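Local coordinates for fervidolysin (Fervidobacterium pennivorans, PDB 1R6V), which degrades keratin into peptides as a subtilisin-like serine protease, allowing the bacterium to grow on native feathers, at residues T163-T168 with T192-G198; L601-F607 with V664-G670. The protein carries 1 engineered substitution. One frame throughout, in Å; residues are numbered along the deposited sequence.

Interaction 1. Residues T163-T168 with T192-G198; sequences TGVDGT and TDSSYGG
Two loop segments without regular helix or strand run antiparallel, and hydrogen bonds, mostly backbone to backbone, tie them together. The CA atoms pair Thr-163 with Gly-197 (4.1 Å), Gly-164 with Ser-195 (4.2 Å), Asp-166 with Asp-193 (3.9 Å) and Gly-167 with Thr-192 (4.6 Å). Thr-163 O accepts from Gly-197 N at 2.9 Å, inside the type I turn Ser-195 to Gly-198. Thr-163 is in the p rotamer, and its OG1 accepts from Gly-201 N. Gly-164 has phi/psi 100/168, and its CA lies 3.1 Å from Ser-194 O in a CA-H...O contact. A side chain here would clash with that oxygen. A water donates to Gly-164 O and Gly-198 O, 2.7 Å from each. Val-165 is gripped twice: its N donates to Ser-194 OG (2.9 Å), and its O accepts from Ser-194 N (2.7 Å). Asp-166 centres an inverse gamma turn, and its OD2 accepts from Ser-356 OG. It bridges to Asp-193, whose OD1 makes an Asx turn with Ser-195 N (3.0 Å). Gly-167 N donates to Thr-192 O (3.0 Å). Thr-168 N (3.0 Å) and OG1 (2.6 Å) both donate to Asp-166 OD1, the first closing another Asx turn. Thr-163 follows Asp-162, and its side chain touches the engineered Ala-200. The paired loops border these probable aspartate and histidine positions of the charge relay in a subtilisin-type (peptidase S8) domain.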
# COMPACT_ATOMS: atom_id res chain seq x y z
N THR A 163 12.52 -6.54 -12.82
CA THR A 163 12.45 -6.69 -14.28
C THR A 163 12.75 -8.10 -14.80
O THR A 163 12.73 -8.33 -16.01
CB THR A 163 13.49 -5.78 -14.98
OG1 THR A 163 14.80 -6.14 -14.52
CG2 THR A 163 13.24 -4.31 -14.67
N GLY A 164 13.02 -9.04 -13.90
CA GLY A 164 13.41 -10.37 -14.35
C GLY A 164 14.93 -10.44 -14.24
O GLY A 164 15.59 -9.41 -14.07
N VAL A 165 15.50 -11.64 -14.36
CA VAL A 165 16.94 -11.83 -14.20
C VAL A 165 17.57 -12.62 -15.35
O VAL A 165 17.00 -13.62 -15.78
CB VAL A 165 17.19 -12.59 -12.87
CG1 VAL A 165 18.67 -12.90 -12.70
CG2 VAL A 165 16.67 -11.76 -11.68
N ASP A 166 18.73 -12.18 -15.84
CA ASP A 166 19.40 -12.94 -16.92
C ASP A 166 20.16 -14.08 -16.26
O ASP A 166 21.34 -13.96 -15.93
CB ASP A 166 20.37 -12.07 -17.72
CG ASP A 166 21.08 -12.87 -18.82
OD1 ASP A 166 20.78 -14.08 -18.95
OD2 ASP A 166 21.91 -12.30 -19.55
N GLY A 167 19.46 -15.19 -16.06
CA GLY A 167 20.05 -16.35 -15.42
C GLY A 167 21.15 -17.01 -16.22
O GLY A 167 21.82 -17.91 -15.71
N THR A 168 21.36 -16.57 -17.45
CA THR A 168 22.40 -17.18 -18.28
C THR A 168 23.75 -16.50 -18.05
O THR A 168 24.76 -16.90 -18.62
CB THR A 168 22.04 -17.15 -19.79
OG1 THR A 168 22.12 -15.81 -20.29
CG2 THR A 168 20.63 -17.68 -20.01
N THR A 192 17.47 -19.65 -16.44
CA THR A 192 17.11 -19.02 -17.71
C THR A 192 17.10 -17.51 -17.66
O THR A 192 17.08 -16.91 -16.59
CB THR A 192 15.75 -19.54 -18.22
OG1 THR A 192 14.71 -19.16 -17.32
CG2 THR A 192 15.78 -21.08 -18.30
N ASP A 193 17.14 -16.89 -18.83
CA ASP A 193 17.12 -15.43 -18.95
C ASP A 193 15.66 -14.95 -18.89
O ASP A 193 14.86 -15.26 -19.79
CB ASP A 193 17.77 -15.03 -20.28
CG ASP A 193 17.68 -13.54 -20.57
OD1 ASP A 193 17.35 -12.76 -19.65
OD2 ASP A 193 17.95 -13.15 -21.73
N SER A 194 15.30 -14.22 -17.83
CA SER A 194 13.94 -13.71 -17.70
C SER A 194 13.95 -12.19 -17.64
O SER A 194 13.01 -11.58 -17.15
CB SER A 194 13.25 -14.28 -16.45
OG SER A 194 13.99 -13.98 -15.27
N SER A 195 15.00 -11.58 -18.18
CA SER A 195 15.17 -10.13 -18.14
C SER A 195 14.23 -9.32 -19.06
O SER A 195 14.65 -8.37 -19.71
CB SER A 195 16.65 -9.78 -18.40
OG SER A 195 17.11 -10.21 -19.67
N TYR A 196 12.96 -9.68 -19.07
CA TYR A 196 11.97 -9.00 -19.90
C TYR A 196 11.84 -7.49 -19.69
O TYR A 196 11.58 -6.75 -20.65
CB TYR A 196 10.59 -9.64 -19.68
CG TYR A 196 10.52 -11.09 -20.09
CD1 TYR A 196 10.55 -11.45 -21.43
CD2 TYR A 196 10.47 -12.10 -19.13
CE1 TYR A 196 10.53 -12.78 -21.81
CE2 TYR A 196 10.45 -13.44 -19.51
CZ TYR A 196 10.48 -13.77 -20.85
OH TYR A 196 10.48 -15.08 -21.24
N GLY A 197 12.04 -7.01 -18.46
CA GLY A 197 11.88 -5.59 -18.19
C GLY A 197 13.13 -4.73 -18.25
O GLY A 197 13.06 -3.52 -18.03
N GLY A 198 14.27 -5.33 -18.55
CA GLY A 198 15.49 -4.54 -18.62
C GLY A 198 16.59 -5.16 -17.79
O GLY A 198 16.49 -6.32 -17.38
O HOH W 1 17.49 -8.03 -15.49

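Interaction 2. Residues L601-F607 with V664-G670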
# COMPACT_ATOMS: atom_id res chain seq x y z
N LEU A 601 -28.59 7.95 16.26
CA LEU A 601 -28.53 7.07 15.11
C LEU A 601 -27.08 6.93 14.66
O LEU A 601 -26.28 7.86 14.81
CB LEU A 601 -29.36 7.63 13.95
CG LEU A 601 -30.88 7.60 14.13
CD1 LEU A 601 -31.57 8.22 12.92
CD2 LEU A 601 -31.33 6.16 14.33
N SER A 602 -26.76 5.77 14.11
CA SER A 602 -25.41 5.49 13.62
C SER A 602 -25.49 4.82 12.26
O SER A 602 -26.37 4.01 12.02
CB SER A 602 -24.67 4.56 14.59
OG SER A 602 -23.34 4.34 14.14
N GLY A 603 -24.55 5.15 11.38
CA GLY A 603 -24.55 4.55 10.06
C GLY A 603 -24.71 5.60 8.98
O GLY A 603 -24.16 6.70 9.10
N GLN A 604 -25.46 5.29 7.93
CA GLN A 604 -25.66 6.24 6.86
C GLN A 604 -27.14 6.32 6.53
O GLN A 604 -27.79 5.30 6.26
CB GLN A 604 -24.80 5.83 5.66
CG GLN A 604 -23.32 5.89 6.04
CD GLN A 604 -22.40 5.28 5.01
OE1 GLN A 604 -22.68 4.22 4.46
NE2 GLN A 604 -21.27 5.94 4.76
N ILE A 605 -27.68 7.53 6.58
CA ILE A 605 -29.10 7.74 6.35
C ILE A 605 -29.41 8.85 5.38
O ILE A 605 -28.54 9.62 4.99
CB ILE A 605 -29.83 8.08 7.69
CG1 ILE A 605 -29.23 9.36 8.30
CG2 ILE A 605 -29.71 6.91 8.67
CD1 ILE A 605 -29.89 9.81 9.61
N SER A 606 -30.68 8.90 4.97
CA SER A 606 -31.19 9.94 4.09
C SER A 606 -32.49 10.43 4.74
O SER A 606 -33.10 9.72 5.54
CB SER A 606 -31.48 9.41 2.67
OG SER A 606 -30.28 8.99 2.04
N PHE A 607 -32.89 11.65 4.40
CA PHE A 607 -34.09 12.27 4.98
C PHE A 607 -35.19 12.43 3.95
O PHE A 607 -34.93 12.80 2.82
CB PHE A 607 -33.76 13.67 5.54
CG PHE A 607 -32.59 13.69 6.49
CD1 PHE A 607 -32.56 12.83 7.58
CD2 PHE A 607 -31.55 14.60 6.31
CE1 PHE A 607 -31.51 12.88 8.49
CE2 PHE A 607 -30.49 14.65 7.22
CZ PHE A 607 -30.47 13.79 8.31
N VAL A 664 -28.10 10.77 -1.72
CA VAL A 664 -27.06 11.40 -0.91
C VAL A 664 -27.34 10.98 0.53
O VAL A 664 -28.50 10.93 0.97
CB VAL A 664 -27.14 12.95 -1.06
CG1 VAL A 664 -26.42 13.64 0.07
CG2 VAL A 664 -26.49 13.36 -2.40
N TRP A 665 -26.28 10.65 1.25
CA TRP A 665 -26.44 10.21 2.63
C TRP A 665 -25.65 11.03 3.62
O TRP A 665 -24.77 11.80 3.24
CB TRP A 665 -26.07 8.73 2.75
CG TRP A 665 -24.62 8.45 2.46
CD1 TRP A 665 -23.58 8.45 3.36
CD2 TRP A 665 -24.05 8.13 1.19
NE1 TRP A 665 -22.40 8.15 2.71
CE2 TRP A 665 -22.66 7.95 1.38
CE3 TRP A 665 -24.58 7.98 -0.10
CZ2 TRP A 665 -21.79 7.62 0.33
CZ3 TRP A 665 -23.71 7.65 -1.15
CH2 TRP A 665 -22.33 7.47 -0.93
N TRP A 666 -25.99 10.85 4.89
CA TRP A 666 -25.35 11.53 6.02
C TRP A 666 -24.68 10.41 6.82
O TRP A 666 -25.33 9.43 7.20
CB TRP A 666 -26.40 12.25 6.86
CG TRP A 666 -27.24 13.17 6.03
CD1 TRP A 666 -28.34 12.83 5.30
CD2 TRP A 666 -26.98 14.55 5.76
NE1 TRP A 666 -28.78 13.91 4.59
CE2 TRP A 666 -27.96 14.99 4.85
CE3 TRP A 666 -26.01 15.46 6.20
CZ2 TRP A 666 -28.01 16.29 4.36
CZ3 TRP A 666 -26.05 16.76 5.71
CH2 TRP A 666 -27.05 17.17 4.80
N THR A 667 -23.39 10.58 7.07
CA THR A 667 -22.60 9.58 7.78
C THR A 667 -22.43 9.95 9.25
O THR A 667 -21.84 10.98 9.56
CB THR A 667 -21.23 9.43 7.08
OG1 THR A 667 -21.44 9.07 5.70
CG2 THR A 667 -20.39 8.33 7.73
N ILE A 668 -22.96 9.11 10.13
CA ILE A 668 -22.90 9.35 11.57
C ILE A 668 -22.48 8.10 12.34
O ILE A 668 -22.50 6.98 11.81
CB ILE A 668 -24.25 9.87 12.11
CG1 ILE A 668 -25.37 8.86 11.83
CG2 ILE A 668 -24.55 11.22 11.49
CD1 ILE A 668 -25.85 8.85 10.42
N PHE A 669 -22.10 8.30 13.60
CA PHE A 669 -21.62 7.20 14.42
C PHE A 669 -22.33 6.98 15.75
O PHE A 669 -21.94 6.12 16.54
CB PHE A 669 -20.11 7.41 14.64
CG PHE A 669 -19.37 7.69 13.36
CD1 PHE A 669 -19.18 8.99 12.93
CD2 PHE A 669 -18.94 6.65 12.55
CE1 PHE A 669 -18.59 9.26 11.69
CE2 PHE A 669 -18.35 6.90 11.31
CZ PHE A 669 -18.17 8.21 10.87
N GLY A 670 -23.39 7.75 15.99
CA GLY A 670 -24.13 7.59 17.22
C GLY A 670 -23.48 8.22 18.43
O GLY A 670 -22.57 9.03 18.32
O HOH W 2 -31.24 13.27 2.98
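This is an antiparallel strand pair in the second beta-sandwich domain. Strand 666-669, near the C-terminus, lies against strand 604-607 and its lead-in. The axes of these short segments come within 4.9 Å, with 131° between their directions, so the pair is strongly twisted. Gly-603 with Ile-668 and Ile-605 with Trp-666 are hydrogen-bonded pairs. Their shortest bonds, Gly-603 N to Ile-668 O and Trp-666 N to Ile-605 O, are both 2.8 Å. The chain turns a corner at Gly-603, whose backbone angles would jam a side chain against the preceding carbonyl.

One face carries Ile-605, Trp-666 and Ile-668. The missing side chain of Gly-603 leaves space on it beside Ile-668. The Ile-668 side chain folds back towards the other strand, bringing its CD1 to 4.0 Å from Ile-605 CG1. Leu-558 and Leu-627 pack against Ile-668 from strands 558-562 and 619-627, so this face belongs to the sandwich core.

The other face carries Gln-604, Thr-667 and Phe-669. Gln-604 NE2 donates to Thr-667 OG1 at 3.3 Å. Trp-665 lies alongside Gln-604, with its NE1 hydrogen-bonded to Ile-526 O. Phe-669 meets the ring of Tyr-17, which probably belongs to the propeptide.

At the far end Ser-606 OG donates to Val-664 O at 2.8 Å. There Phe-607 lies over one face of the Trp-666 indole, in an offset stack on its five-membered ring with centroids 4.2 Å apart. Val-625 touches both side chains. A water beside the stack accepts from Phe-607 N at 2.7 Å and from Trp-666 NE1 at 3.0 Å.

The two contacts belong to different domains and lie on opposite sides of the chain's centre. Their centres are 53 Å apart and their nearest atoms about 39 Å, so they do not touch. Interaction 1 joins two loops of the catalytic domain, and interaction 2 joins two strands of a beta-sandwich. Both are largely buried, but Thr-168 is exposed at one end of interaction 1. Their chemistry differs. The loops use small polar residues, glycines and Asx turns at two aspartates beside the active site. The strands bury more surface, 595 against 436 Å², and add aromatic and aliphatic packing to regular backbone bonding, away from the annotated sites.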